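NADP-dependent alcohol dehydrogenase (PDB 2OUI) catalyses the NADP-dependent, reversible interconversion of alcohols and aldehydes, probably also of ketones, and probably at a bound zinc ion. Local coordinates at residues Leu4-Ile9 and Thr41-Ala46; Ala35-Asp40 and Gly58-Gly63. The protein carries 1 engineered substitution. All blocks are in the same frame, centred on the assembly; numbering follows the deposited sequence.

Contact 1 of 2, residues Leu4-Ile9 and Thr41-Ala46; sequences LAMLGI and THTVWA
Met6 meets Thr43 and Val44 because its CG stands anti to the backbone N (chi1 174°) and the rest of its chain runs fully extended, carrying SD and CE from the strand to the flank of the helix. In Val44 it is CG2, beside the backbone N, that faces this thioether chain. The pairing is a worked example of strand-on-helix packing in the GroES-like catalytic domain of medium-chain alcohol dehydrogenases. Strand 4-8 and helix 41-46 run nearly the same way, 29° apart, with 9.5 Å between their axes at the closest approach. That is close enough for one long, straight side chain to span the interface.

The Met6 side chain slides past Val44 in the opposite sense, and Met6 SD rests 4.0 Å from Val44 CG2. It crosses Thr43 at roughly a right angle, Met6 SD lying 3.9 Å from Thr43 CG2. The tip goes further: Met6 CE ends 3.4 Å from Thr43 O, so the methyl abuts the helix backbone as well as its side chains. Of the Thr43 side chain the methyl makes the contact; OG1 is hydrogen-bonded to Tyr267 OH and to Ser39 O.

Where the strand gives way to a loop, the chain's own backbone comes up to the helix. Ile9 and Val44 bring their CA atoms within 5.2 Å, and Ile9 CA makes a C-H...O contact of 3.5 Å to Val44 O, bent to 131° at the hydrogen. The same Val44 carbonyl oxygen has Ile9 CG2 3.7 Å away. No conventional hydrogen bond joins the two segments, although Val44 pairs through its backbone with neighbouring Gly10. The second Val44 methyl, CG1, sits 3.7 Å above the plane of the Trp45 ring, over its centre.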
ATOM      1  N   LEU A   4     -39.272   4.325 -15.853  1.00 21.10           N
ATOM      2  CA  LEU A   4     -39.412   2.880 -16.027  1.00 21.14           C
ATOM      3  C   LEU A   4     -38.972   2.236 -14.723  1.00 21.22           C
ATOM      4  O   LEU A   4     -37.812   2.418 -14.321  1.00 21.02           O
ATOM      5  CB  LEU A   4     -38.536   2.378 -17.179  1.00 20.56           C
ATOM      6  CG  LEU A   4     -38.623   0.851 -17.357  1.00 19.27           C
ATOM      7  CD1 LEU A   4     -40.004   0.476 -17.786  1.00 18.26           C
ATOM      8  CD2 LEU A   4     -37.600   0.370 -18.371  1.00 25.64           C
ATOM      9  N   ALA A   5     -39.887   1.502 -14.071  1.00 21.50           N
ATOM     10  CA  ALA A   5     -39.679   1.017 -12.696  1.00 20.28           C
ATOM     11  C   ALA A   5     -39.726  -0.504 -12.524  1.00 19.97           C
ATOM     12  O   ALA A   5     -40.343  -1.201 -13.332  1.00 20.36           O
ATOM     13  CB  ALA A   5     -40.704   1.636 -11.759  1.00 21.12           C
ATOM     14  N   MET A   6     -39.073  -0.992 -11.460  1.00 22.32           N
ATOM     15  CA  MET A   6     -39.292  -2.343 -10.939  1.00 20.76           C
ATOM     16  C   MET A   6     -40.532  -2.258 -10.073  1.00 23.94           C
ATOM     17  O   MET A   6     -40.524  -1.591  -9.031  1.00 25.87           O
ATOM     18  CB  MET A   6     -38.114  -2.778 -10.071  1.00 20.76           C
ATOM     19  CG  MET A   6     -38.324  -4.115  -9.370  1.00 21.64           C
ATOM     20  SD  MET A   6     -36.788  -4.568  -8.556  1.00 27.40           S
ATOM     21  CE  MET A   6     -37.329  -6.095  -7.778  1.00 26.83           C
ATOM     22  N   LEU A   7     -41.602  -2.908 -10.516  1.00 22.48           N
ATOM     23  CA  LEU A   7     -42.862  -2.868  -9.802  1.00 26.65           C
ATOM     24  C   LEU A   7     -42.919  -3.973  -8.749  1.00 30.70           C
ATOM     25  O   LEU A   7     -43.674  -3.889  -7.779  1.00 35.97           O
ATOM     26  CB  LEU A   7     -44.008  -3.014 -10.784  1.00 25.59           C
ATOM     27  CG  LEU A   7     -44.008  -2.065 -11.984  1.00 23.14           C
ATOM     28  CD1 LEU A   7     -45.172  -2.373 -12.896  1.00 24.22           C
ATOM     29  CD2 LEU A   7     -44.047  -0.629 -11.515  1.00 25.66           C
ATOM     30  N   GLY A   8     -42.126  -5.011  -8.961  1.00 31.19           N
ATOM     31  CA  GLY A   8     -42.026  -6.132  -8.034  1.00 31.88           C
ATOM     32  C   GLY A   8     -40.999  -7.064  -8.629  1.00 32.34           C
ATOM     33  O   GLY A   8     -40.580  -6.858  -9.771  1.00 33.03           O
ATOM     34  N   ILE A   9     -40.570  -8.071  -7.875  1.00 31.19           N
ATOM     35  CA  ILE A   9     -39.689  -9.091  -8.440  1.00 32.66           C
ATOM     36  C   ILE A   9     -40.344  -9.645  -9.705  1.00 30.93           C
ATOM     37  O   ILE A   9     -41.511 -10.040  -9.685  1.00 29.71           O
ATOM     38  CB  ILE A   9     -39.319 -10.194  -7.410  1.00 33.75           C
ATOM     39  CG1 ILE A   9     -38.368  -9.596  -6.363  1.00 31.43           C
ATOM     40  CG2 ILE A   9     -38.676 -11.413  -8.107  1.00 33.72           C
ATOM     41  CD1 ILE A   9     -37.997 -10.538  -5.216  1.00 36.11           C
ATOM     42  N   THR A  41     -31.071  -6.515 -14.382  1.00 22.94           N
ATOM     43  CA  THR A  41     -31.721  -7.803 -14.628  1.00 24.60           C
ATOM     44  C   THR A  41     -31.626  -8.731 -13.390  1.00 24.63           C
ATOM     45  O   THR A  41     -32.601  -9.422 -13.072  1.00 27.73           O
ATOM     46  CB  THR A  41     -31.196  -8.525 -15.923  1.00 25.18           C
ATOM     47  OG1 THR A  41     -29.876  -9.032 -15.698  1.00 26.49           O
ATOM     48  CG2 THR A  41     -31.166  -7.569 -17.110  1.00 23.81           C
ATOM     49  N   HIS A  42     -30.482  -8.732 -12.690  1.00 28.22           N
ATOM     50  CA  HIS A  42     -30.357  -9.507 -11.425  1.00 26.89           C
ATOM     51  C   HIS A  42     -31.351  -8.956 -10.398  1.00 27.38           C
ATOM     52  O   HIS A  42     -32.085  -9.704  -9.754  1.00 27.07           O
ATOM     53  CB  HIS A  42     -28.950  -9.439 -10.799  1.00 28.60           C
ATOM     54  CG  HIS A  42     -27.826  -9.861 -11.702  1.00 29.70           C
ATOM     55  ND1 HIS A  42     -27.984 -10.757 -12.738  1.00 30.67           N
ATOM     56  CD2 HIS A  42     -26.505  -9.542 -11.678  1.00 29.00           C
ATOM     57  CE1 HIS A  42     -26.816 -10.955 -13.331  1.00 34.42           C
ATOM     58  NE2 HIS A  42     -25.905 -10.219 -12.712  1.00 34.01           N
ATOM     59  N   THR A  43     -31.380  -7.632 -10.265  1.00 26.10           N
ATOM     60  CA  THR A  43     -32.261  -6.983  -9.290  1.00 26.29           C
ATOM     61  C   THR A  43     -33.729  -7.308  -9.546  1.00 26.10           C
ATOM     62  O   THR A  43     -34.451  -7.698  -8.617  1.00 26.38           O
ATOM     63  CB  THR A  43     -31.986  -5.459  -9.273  1.00 22.64           C
ATOM     64  OG1 THR A  43     -30.620  -5.252  -8.900  1.00 26.24           O
ATOM     65  CG2 THR A  43     -32.933  -4.716  -8.319  1.00 26.38           C
ATOM     66  N   VAL A  44     -34.179  -7.172 -10.803  1.00 24.28           N
ATOM     67  CA  VAL A  44     -35.593  -7.397 -11.139  1.00 23.83           C
ATOM     68  C   VAL A  44     -35.968  -8.885 -11.204  1.00 26.25           C
ATOM     69  O   VAL A  44     -36.909  -9.326 -10.532  1.00 26.45           O
ATOM     70  CB  VAL A  44     -36.013  -6.698 -12.476  1.00 22.94           C
ATOM     71  CG1 VAL A  44     -37.455  -7.059 -12.873  1.00 21.58           C
ATOM     72  CG2 VAL A  44     -35.843  -5.188 -12.383  1.00 23.96           C
ATOM     73  N   TRP A  45     -35.249  -9.668 -12.008  1.00 26.51           N
ATOM     74  CA  TRP A  45     -35.747 -11.022 -12.274  1.00 28.90           C
ATOM     75  C   TRP A  45     -35.186 -12.083 -11.307  1.00 28.66           C
ATOM     76  O   TRP A  45     -35.802 -13.123 -11.122  1.00 29.34           O
ATOM     77  CB  TRP A  45     -35.599 -11.420 -13.755  1.00 28.12           C
ATOM     78  CG  TRP A  45     -36.584 -10.685 -14.676  1.00 26.26           C
ATOM     79  CD1 TRP A  45     -37.879 -11.031 -14.948  1.00 24.49           C
ATOM     80  CD2 TRP A  45     -36.319  -9.495 -15.430  1.00 24.47           C
ATOM     81  NE1 TRP A  45     -38.436 -10.131 -15.827  1.00 26.15           N
ATOM     82  CE2 TRP A  45     -37.500  -9.175 -16.133  1.00 26.79           C
ATOM     83  CE3 TRP A  45     -35.186  -8.672 -15.589  1.00 25.07           C
ATOM     84  CZ2 TRP A  45     -37.590  -8.064 -16.969  1.00 27.88           C
ATOM     85  CZ3 TRP A  45     -35.277  -7.569 -16.419  1.00 27.01           C
ATOM     86  CH2 TRP A  45     -36.472  -7.272 -17.095  1.00 27.99           C
ATOM     87  N   ALA A  46     -34.045 -11.797 -10.684  1.00 30.02           N
ATOM     88  CA  ALA A  46     -33.447 -12.709  -9.702  1.00 31.50           C
ATOM     89  C   ALA A  46     -33.761 -12.299  -8.259  1.00 33.63           C
ATOM     90  O   ALA A  46     -33.603 -13.105  -7.339  1.00 34.14           O
ATOM     91  CB  ALA A  46     -31.898 -12.818  -9.909  1.00 31.38           C
TER

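Contact 2 of 2, residues Ala35-Asp40 and Gly58-Gly63; sequences APCTSD and GHEAVG. With ZN (zinc ion), chain E; CAC (cacodylate ion), chain H; EDO (1,2-ethanediol), chain I; NO3 (nitrate ion), chain F.
Cys37 and His59 meet through metal bonds. Cys37 SG binds the zinc ion at 2.2 Å, and His59 NE2 binds it at 2.1 Å. Asp150 and O2 of a cacodylate ion, probably from the crystallisation liquor, complete the four ligands. The cacodylate oxygen is also very close to Ser39 OG.

Hydrogen bonds surround the metal site and join the two segments. As the N-cap of helix 38-46, Cys37 accepts from Ser39 N through SG, at 3.4 Å and 163°; SG anti to the backbone N (chi1 -170°) reaches both this N-H and the metal. Asp40 OD2 is met nearly along its C-O axis by Gly58 N, 2.9 Å away. The other Asp40 oxygen, OD1, and His59 ND1 both bond to Ser113 OG, a second-shell link that, with the zinc bond at NE2, holds the imidazole's rotation. Carboxylate and ring come tip to tip, their planes 88° apart. Gly58-His59-Glu60 opens the signature of zinc-containing medium-chain alcohol dehydrogenases; at Gly58's backbone angles a side chain would hit the preceding carbonyl oxygen. Ala35 N donates to Glu60 O at 3.2 Å, tying the chain after strand 27-34 to that leading into strand 61-68.

Charge and water serve Glu60. OE1 forms a salt bridge with Lys346, which also bonds to Pro36 O. A water over one face of the His59 ring accepts from His59 N and donates to Ala35 O and to Glu60 OE2, 2.7 Å from the latter oxygen.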
ATOM      1  N   ALA A  35     -27.956   4.040 -20.661  1.00 21.30           N
ATOM      2  CA  ALA A  35     -27.666   2.633 -21.006  1.00 24.09           C
ATOM      3  C   ALA A  35     -28.222   1.710 -19.915  1.00 21.92           C
ATOM      4  O   ALA A  35     -28.243   2.097 -18.746  1.00 25.94           O
ATOM      5  CB  ALA A  35     -26.166   2.419 -21.159  1.00 21.70           C
ATOM      6  N   PRO A  36     -28.679   0.504 -20.294  1.00 24.15           N
ATOM      7  CA  PRO A  36     -29.119  -0.510 -19.326  1.00 22.64           C
ATOM      8  C   PRO A  36     -27.971  -1.408 -18.873  1.00 25.01           C
ATOM      9  O   PRO A  36     -26.940  -1.502 -19.561  1.00 25.89           O
ATOM     10  CB  PRO A  36     -30.095  -1.340 -20.132  1.00 21.77           C
ATOM     11  CG  PRO A  36     -29.445  -1.367 -21.505  1.00 24.42           C
ATOM     12  CD  PRO A  36     -28.809   0.015 -21.679  1.00 24.71           C
ATOM     13  N   CYS A  37     -28.149  -2.059 -17.721  1.00 24.94           N
ATOM     14  CA  CYS A  37     -27.085  -2.852 -17.105  1.00 23.78           C
ATOM     15  C   CYS A  37     -27.620  -4.211 -16.737  1.00 23.55           C
ATOM     16  O   CYS A  37     -28.746  -4.331 -16.306  1.00 25.33           O
ATOM     17  CB  CYS A  37     -26.588  -2.166 -15.821  1.00 21.12           C
ATOM     18  SG  CYS A  37     -25.079  -2.965 -15.177  1.00 26.06           S
ATOM     19  N   THR A  38     -26.784  -5.231 -16.902  1.00 26.65           N
ATOM     20  CA  THR A  38     -27.053  -6.579 -16.411  1.00 26.85           C
ATOM     21  C   THR A  38     -27.465  -6.562 -14.939  1.00 24.45           C
ATOM     22  O   THR A  38     -28.312  -7.342 -14.523  1.00 25.37           O
ATOM     23  CB  THR A  38     -25.780  -7.447 -16.587  1.00 27.19           C
ATOM     24  OG1 THR A  38     -25.367  -7.381 -17.964  1.00 33.96           O
ATOM     25  CG2 THR A  38     -26.059  -8.897 -16.254  1.00 30.23           C
ATOM     26  N   SER A  39     -26.888  -5.658 -14.153  1.00 23.91           N
ATOM     27  CA  SER A  39     -27.214  -5.610 -12.721  1.00 25.77           C
ATOM     28  C   SER A  39     -28.708  -5.468 -12.514  1.00 25.89           C
ATOM     29  O   SER A  39     -29.290  -6.097 -11.627  1.00 23.82           O
ATOM     30  CB  SER A  39     -26.490  -4.476 -12.012  1.00 24.16           C
ATOM     31  OG  SER A  39     -25.092  -4.654 -12.110  1.00 29.86           O
ATOM     32  N   ASP A  40     -29.347  -4.625 -13.324  1.00 24.21           N
ATOM     33  CA  ASP A  40     -30.782  -4.426 -13.158  1.00 24.32           C
ATOM     34  C   ASP A  40     -31.603  -5.661 -13.505  1.00 23.99           C
ATOM     35  O   ASP A  40     -32.705  -5.843 -12.973  1.00 24.08           O
ATOM     36  CB  ASP A  40     -31.257  -3.214 -13.966  1.00 22.81           C
ATOM     37  CG  ASP A  40     -31.003  -1.881 -13.232  1.00 27.83           C
ATOM     38  OD1 ASP A  40     -30.552  -1.881 -12.053  1.00 25.36           O
ATOM     39  OD2 ASP A  40     -31.298  -0.828 -13.831  1.00 25.18           O
ATOM     40  N   GLY A  58     -32.173   1.884 -13.771  1.00 20.47           N
ATOM     41  CA  GLY A  58     -31.064   2.534 -14.465  1.00 19.74           C
ATOM     42  C   GLY A  58     -30.098   3.338 -13.618  1.00 19.86           C
ATOM     43  O   GLY A  58     -30.488   4.030 -12.660  1.00 21.90           O
ATOM     44  N   HIS A  59     -28.819   3.266 -13.976  1.00 21.39           N
ATOM     45  CA  HIS A  59     -27.781   3.973 -13.246  1.00 20.71           C
ATOM     46  C   HIS A  59     -26.607   4.385 -14.144  1.00 21.35           C
ATOM     47  O   HIS A  59     -25.480   4.570 -13.668  1.00 22.59           O
ATOM     48  CB  HIS A  59     -27.290   3.157 -12.036  1.00 22.09           C
ATOM     49  CG  HIS A  59     -26.958   1.722 -12.346  1.00 21.66           C
ATOM     50  ND1 HIS A  59     -27.817   0.682 -12.061  1.00 24.85           N
ATOM     51  CD2 HIS A  59     -25.854   1.155 -12.897  1.00 22.44           C
ATOM     52  CE1 HIS A  59     -27.268  -0.461 -12.445  1.00 22.48           C
ATOM     53  NE2 HIS A  59     -26.077  -0.201 -12.954  1.00 24.15           N
ATOM     54  N   GLU A  60     -26.880   4.557 -15.438  1.00 22.58           N
ATOM     55  CA  GLU A  60     -25.868   4.973 -16.388  1.00 20.46           C
ATOM     56  C   GLU A  60     -26.475   6.080 -17.246  1.00 20.80           C
ATOM     57  O   GLU A  60     -27.380   5.820 -18.026  1.00 22.06           O
ATOM     58  CB  GLU A  60     -25.493   3.788 -17.277  1.00 23.10           C
ATOM     59  CG  GLU A  60     -24.730   2.706 -16.515  1.00 20.31           C
ATOM     60  CD  GLU A  60     -24.675   1.390 -17.263  1.00 27.54           C
ATOM     61  OE1 GLU A  60     -23.668   1.169 -17.979  1.00 27.82           O
ATOM     62  OE2 GLU A  60     -25.656   0.606 -17.170  1.00 30.25           O
ATOM     63  N   ALA A  61     -25.971   7.303 -17.069  1.00 20.16           N
ATOM     64  CA  ALA A  61     -26.534   8.486 -17.761  1.00 21.81           C
ATOM     65  C   ALA A  61     -25.470   9.530 -18.026  1.00 23.11           C
ATOM     66  O   ALA A  61     -24.560   9.718 -17.223  1.00 22.75           O
ATOM     67  CB  ALA A  61     -27.626   9.130 -16.913  1.00 22.24           C
ATOM     68  N   VAL A  62     -25.629  10.220 -19.153  1.00 19.77           N
ATOM     69  CA  VAL A  62     -25.054  11.555 -19.395  1.00 23.51           C
ATOM     70  C   VAL A  62     -26.304  12.432 -19.406  1.00 21.80           C
ATOM     71  O   VAL A  62     -27.322  12.040 -19.975  1.00 20.81           O
ATOM     72  CB  VAL A  62     -24.338  11.621 -20.753  1.00 24.72           C
ATOM     73  CG1 VAL A  62     -24.079  13.071 -21.197  1.00 24.86           C
ATOM     74  CG2 VAL A  62     -23.027  10.817 -20.681  1.00 24.47           C
ATOM     75  N   GLY A  63     -26.258  13.570 -18.729  1.00 21.06           N
ATOM     76  CA  GLY A  63     -27.485  14.329 -18.561  1.00 22.91           C
ATOM     77  C   GLY A  63     -27.247  15.811 -18.605  1.00 24.42           C
ATOM     78  O   GLY A  63     -26.126  16.267 -18.816  1.00 23.56           O
TER
HETATM   79 ZN    ZN E 361     -24.567  -1.454 -13.611  1.00 19.45          ZN
HETATM   80 AS   CAC H1001     -22.984  -1.967 -10.861  1.00 26.50          AS
HETATM   81  O1  CAC H1001     -21.440  -2.180 -11.617  1.00 25.49           O
HETATM   82  O2  CAC H1001     -24.284  -2.424 -11.964  1.00 19.09           O
HETATM   83  C1  CAC H1001     -23.239  -3.192  -9.363  1.00 26.48           C
HETATM   84  C2  CAC H1001     -23.266  -0.101 -10.329  1.00 28.70           C
HETATM   85  C1  EDO I2001     -21.489  -5.236 -12.751  1.00 33.62           C
HETATM   86  O1  EDO I2001     -21.158  -6.502 -12.160  1.00 37.88           O
HETATM   87  C2  EDO I2001     -22.477  -5.438 -13.897  1.00 30.74           C
HETATM   88  O2  EDO I2001     -23.451  -6.470 -13.644  1.00 31.12           O
HETATM   89  N   NO3 F3001     -21.657  -7.270 -17.752  1.00 31.99           N
HETATM   90  O1  NO3 F3001     -22.831  -6.538 -17.998  1.00 32.40           O
HETATM   91  O2  NO3 F3001     -20.452  -6.824 -18.249  1.00 23.82           O
HETATM   92  O3  NO3 F3001     -21.688  -8.456 -17.010  1.00 37.84           O
HETATM   93  O   HOH W   1     -28.102   1.373 -16.197  1.00 16.32           O

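In the fold
Both contacts use helix 38-46, and their segments join without a gap between Asp40 and Thr41, so one helix serves two partners: strand 2-8 at its C-terminal part in contact 1, and the chain leading into strand 61-68 at its N-terminal end in contact 2. Both are buried contacts, but the centre of contact 2 lies deeper, about 9 Å from the centre of the chain against about 18 Å for contact 1, whose one exposed touching residue is Ile9. Chemistry follows place: apolar and C-H...O contacts further out, metal coordination, charge and water further in. The centres of contacts 1 and 2 are about 14 Å apart.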